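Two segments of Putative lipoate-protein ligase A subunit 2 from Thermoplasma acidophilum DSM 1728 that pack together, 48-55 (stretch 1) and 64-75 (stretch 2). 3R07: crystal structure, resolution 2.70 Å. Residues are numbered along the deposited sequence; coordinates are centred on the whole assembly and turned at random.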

# COMPACT_ATOMS: atom_id res chain seq x y z
N ASN B 48 9.21 11.91 8.64
CA ASN B 48 10.31 12.88 8.58
C ASN B 48 10.55 13.59 9.90
O ASN B 48 11.66 13.99 10.19
CB ASN B 48 10.05 13.92 7.50
CG ASN B 48 9.94 13.32 6.14
OD1 ASN B 48 9.02 13.62 5.40
ND2 ASN B 48 10.89 12.46 5.79
N ARG B 49 9.48 13.77 10.68
CA ARG B 49 9.56 14.41 11.98
C ARG B 49 10.29 13.46 12.93
O ARG B 49 11.14 13.89 13.70
CB ARG B 49 8.16 14.78 12.53
CG ARG B 49 8.05 16.20 13.18
CD ARG B 49 6.78 16.44 14.09
NE ARG B 49 5.53 15.87 13.57
CZ ARG B 49 4.77 14.98 14.22
NH1 ARG B 49 5.10 14.56 15.45
NH2 ARG B 49 3.65 14.51 13.66
N LEU B 50 9.98 12.17 12.85
CA LEU B 50 10.57 11.18 13.74
C LEU B 50 12.07 11.04 13.49
O LEU B 50 12.84 10.86 14.43
CB LEU B 50 9.87 9.82 13.59
CG LEU B 50 10.26 8.67 14.52
CD1 LEU B 50 10.23 9.08 15.99
CD2 LEU B 50 9.37 7.45 14.29
N GLU B 51 12.49 11.13 12.24
CA GLU B 51 13.92 11.10 11.93
C GLU B 51 14.61 12.39 12.41
O GLU B 51 15.72 12.35 12.95
CB GLU B 51 14.16 10.88 10.43
CG GLU B 51 13.88 9.47 9.91
CD GLU B 51 13.90 9.40 8.38
OE1 GLU B 51 13.74 10.45 7.74
OE2 GLU B 51 14.08 8.30 7.80
N ASP B 52 13.95 13.53 12.22
CA ASP B 52 14.49 14.84 12.61
C ASP B 52 14.68 14.97 14.12
O ASP B 52 15.60 15.64 14.57
CB ASP B 52 13.58 15.97 12.12
CG ASP B 52 13.68 16.19 10.61
OD1 ASP B 52 14.54 15.52 9.98
OD2 ASP B 52 12.91 17.02 10.07
N MET B 53 13.81 14.31 14.86
CA MET B 53 13.82 14.37 16.31
C MET B 53 14.95 13.54 16.88
O MET B 53 15.70 14.03 17.73
CB MET B 53 12.47 13.91 16.87
CG MET B 53 11.37 14.95 16.67
SD MET B 53 9.72 14.35 17.11
CE MET B 53 8.85 15.93 17.04
N LEU B 54 15.10 12.32 16.39
CA LEU B 54 16.19 11.44 16.79
C LEU B 54 17.59 11.97 16.40
O LEU B 54 18.56 11.77 17.14
CB LEU B 54 15.95 10.02 16.26
CG LEU B 54 14.76 9.30 16.90
CD1 LEU B 54 14.08 8.31 15.95
CD2 LEU B 54 15.17 8.61 18.17
N ARG B 55 17.69 12.65 15.26
CA ARG B 55 18.92 13.30 14.81
C ARG B 55 19.12 14.74 15.38
O ARG B 55 18.32 15.66 15.10
CB ARG B 55 18.93 13.33 13.28
CG ARG B 55 20.28 13.66 12.65
CD ARG B 55 20.30 13.69 11.10
NE ARG B 55 19.16 14.42 10.58
CZ ARG B 55 18.14 13.87 9.93
NH1 ARG B 55 18.13 12.57 9.68
NH2 ARG B 55 17.12 14.63 9.52
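Stretch 2 64-75: DIIRDFYNQGVI

How does stretch 2 run relative to stretch 1? It enters as a helix already under way at Asp-64 and continues helically through Tyr-70, packing against helix 48-54 in a roughly antiparallel sense. The two N-to-C directions make an angle of 146°, and the axes come within 10.1 Å. The register reflects this reversal: Ile-65 lies opposite Leu-54 and Phe-69 opposite Leu-50, each pair with CA atoms 6.8 Å apart.

What do the first residues of stretch 2 bring to the contact? Asp-64 stays out of reach, but Ile-65 points toward stretch 1 and its CG2 reaches both Met-53 CB, at 3.6 Å, and Leu-54 CG, at 3.9 Å. Ile-66 starts sideways, yet its end turns inward, placing CD1 3.7 Å from Leu-50 CD1. Arg-67, on the exposed side of the helix, takes no part.

Where does Phe-69 sit? Phe-69 lies one turn after Ile-65, its N hydrogen-bonded to Ile-65 O at 3.0 Å, and its t rotamer carries the ring to stretch 1. Leu-50 CB lies over a ring face, 3.9 Å from the centroid of Phe-69, in a CH-pi contact. Met-53 SD approaches obliquely, 4.1 Å from Phe-69 CD1. Phe-69 CE1 lies over one face of the Arg-49 guanidinium, and Phe-69 CD1 is 3.6 Å from Arg-49 NH1.

How does the chain finish the contact after the helix? Gln-72 points toward stretch 1, its OE1 lying 3.6 Å from Met-53 CE and 3.3 Å from Arg-49 NH1. Gly-73 then leaves helical conformation with positive phi, which glycine tolerates well. Extended backbone angles follow at Val-74, whose CG2 meets the edge of the same guanidinium, 3.5 Å from Arg-49 NH2; Ile-75 is beyond reach.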

# COMPACT_ATOMS: atom_id res chain seq x y z
N ASP B 64 12.12 8.65 25.25
CA ASP B 64 11.63 10.01 25.44
C ASP B 64 11.09 10.58 24.13
O ASP B 64 10.01 11.16 24.11
CB ASP B 64 12.74 10.94 25.98
CG ASP B 64 13.23 10.56 27.38
OD1 ASP B 64 12.85 9.46 27.89
OD2 ASP B 64 14.00 11.37 27.97
N ILE B 65 11.86 10.38 23.06
CA ILE B 65 11.56 10.89 21.73
C ILE B 65 10.38 10.14 21.10
O ILE B 65 9.52 10.76 20.48
CB ILE B 65 12.84 10.83 20.81
CG1 ILE B 65 14.02 11.59 21.44
CG2 ILE B 65 12.55 11.30 19.38
CD1 ILE B 65 14.04 13.11 21.21
N ILE B 66 10.32 8.82 21.28
CA ILE B 66 9.25 8.01 20.71
C ILE B 66 7.89 8.39 21.32
O ILE B 66 6.94 8.76 20.59
CB ILE B 66 9.53 6.48 20.84
CG1 ILE B 66 10.25 5.92 19.62
CG2 ILE B 66 8.23 5.70 20.91
CD1 ILE B 66 11.13 6.89 18.88
N ARG B 67 7.82 8.33 22.66
CA ARG B 67 6.61 8.62 23.42
C ARG B 67 6.16 10.05 23.18
O ARG B 67 4.97 10.30 23.06
CB ARG B 67 6.81 8.35 24.92
CG ARG B 67 7.19 6.90 25.26
CD ARG B 67 7.02 6.59 26.77
NE ARG B 67 7.85 5.46 27.24
CZ ARG B 67 7.64 4.17 26.94
NH1 ARG B 67 6.63 3.79 26.16
NH2 ARG B 67 8.45 3.23 27.43
N ASP B 68 7.11 10.98 23.10
CA ASP B 68 6.81 12.39 22.78
C ASP B 68 6.07 12.47 21.45
O ASP B 68 4.91 12.91 21.41
CB ASP B 68 8.09 13.25 22.78
CG ASP B 68 7.97 14.54 21.92
OD1 ASP B 68 7.08 14.64 21.05
OD2 ASP B 68 8.80 15.46 22.10
N PHE B 69 6.77 12.05 20.38
CA PHE B 69 6.29 11.93 19.00
C PHE B 69 4.85 11.46 18.87
O PHE B 69 4.02 12.15 18.26
CB PHE B 69 7.24 10.94 18.29
CG PHE B 69 6.86 10.60 16.87
CD1 PHE B 69 6.96 11.54 15.86
CD2 PHE B 69 6.48 9.30 16.55
CE1 PHE B 69 6.66 11.21 14.56
CE2 PHE B 69 6.17 8.97 15.25
CZ PHE B 69 6.26 9.93 14.25
N TYR B 70 4.56 10.30 19.46
CA TYR B 70 3.20 9.79 19.57
C TYR B 70 2.20 10.75 20.30
O TYR B 70 1.06 10.91 19.86
CB TYR B 70 3.21 8.42 20.23
CG TYR B 70 3.49 7.27 19.29
CD1 TYR B 70 2.45 6.49 18.79
CD2 TYR B 70 4.79 6.93 18.92
CE1 TYR B 70 2.69 5.41 17.93
CE2 TYR B 70 5.05 5.85 18.05
CZ TYR B 70 4.00 5.10 17.56
OH TYR B 70 4.22 4.03 16.71
N ASN B 71 2.62 11.39 21.40
CA ASN B 71 1.77 12.38 22.09
C ASN B 71 1.44 13.64 21.28
O ASN B 71 0.66 14.49 21.73
CB ASN B 71 2.36 12.78 23.45
CG ASN B 71 2.59 11.59 24.36
OD1 ASN B 71 1.85 10.60 24.32
ND2 ASN B 71 3.62 11.68 25.19
N GLN B 72 2.05 13.79 20.09
CA GLN B 72 1.61 14.84 19.16
C GLN B 72 0.48 14.31 18.28
O GLN B 72 0.03 15.01 17.38
CB GLN B 72 2.75 15.37 18.30
CG GLN B 72 3.68 16.32 19.04
CD GLN B 72 5.11 16.25 18.52
OE1 GLN B 72 5.49 16.99 17.61
NE2 GLN B 72 5.91 15.36 19.10
N GLY B 73 0.05 13.08 18.55
CA GLY B 73 -1.11 12.46 17.91
C GLY B 73 -0.82 11.86 16.54
O GLY B 73 -1.33 12.36 15.54
N VAL B 74 -0.02 10.80 16.51
CA VAL B 74 0.33 10.12 15.26
C VAL B 74 -0.35 8.75 15.24
O VAL B 74 -0.35 8.04 16.25
CB VAL B 74 1.88 10.05 15.07
CG1 VAL B 74 2.28 9.17 13.89
CG2 VAL B 74 2.46 11.45 14.86
N ILE B 75 -0.95 8.38 14.11
CA ILE B 75 -1.69 7.12 14.00
C ILE B 75 -0.89 6.10 13.19
O ILE B 75 -0.56 6.33 12.02
CB ILE B 75 -3.11 7.32 13.40
CG1 ILE B 75 -3.84 8.50 14.06
CG2 ILE B 75 -3.95 6.04 13.52
CD1 ILE B 75 -3.82 9.81 13.23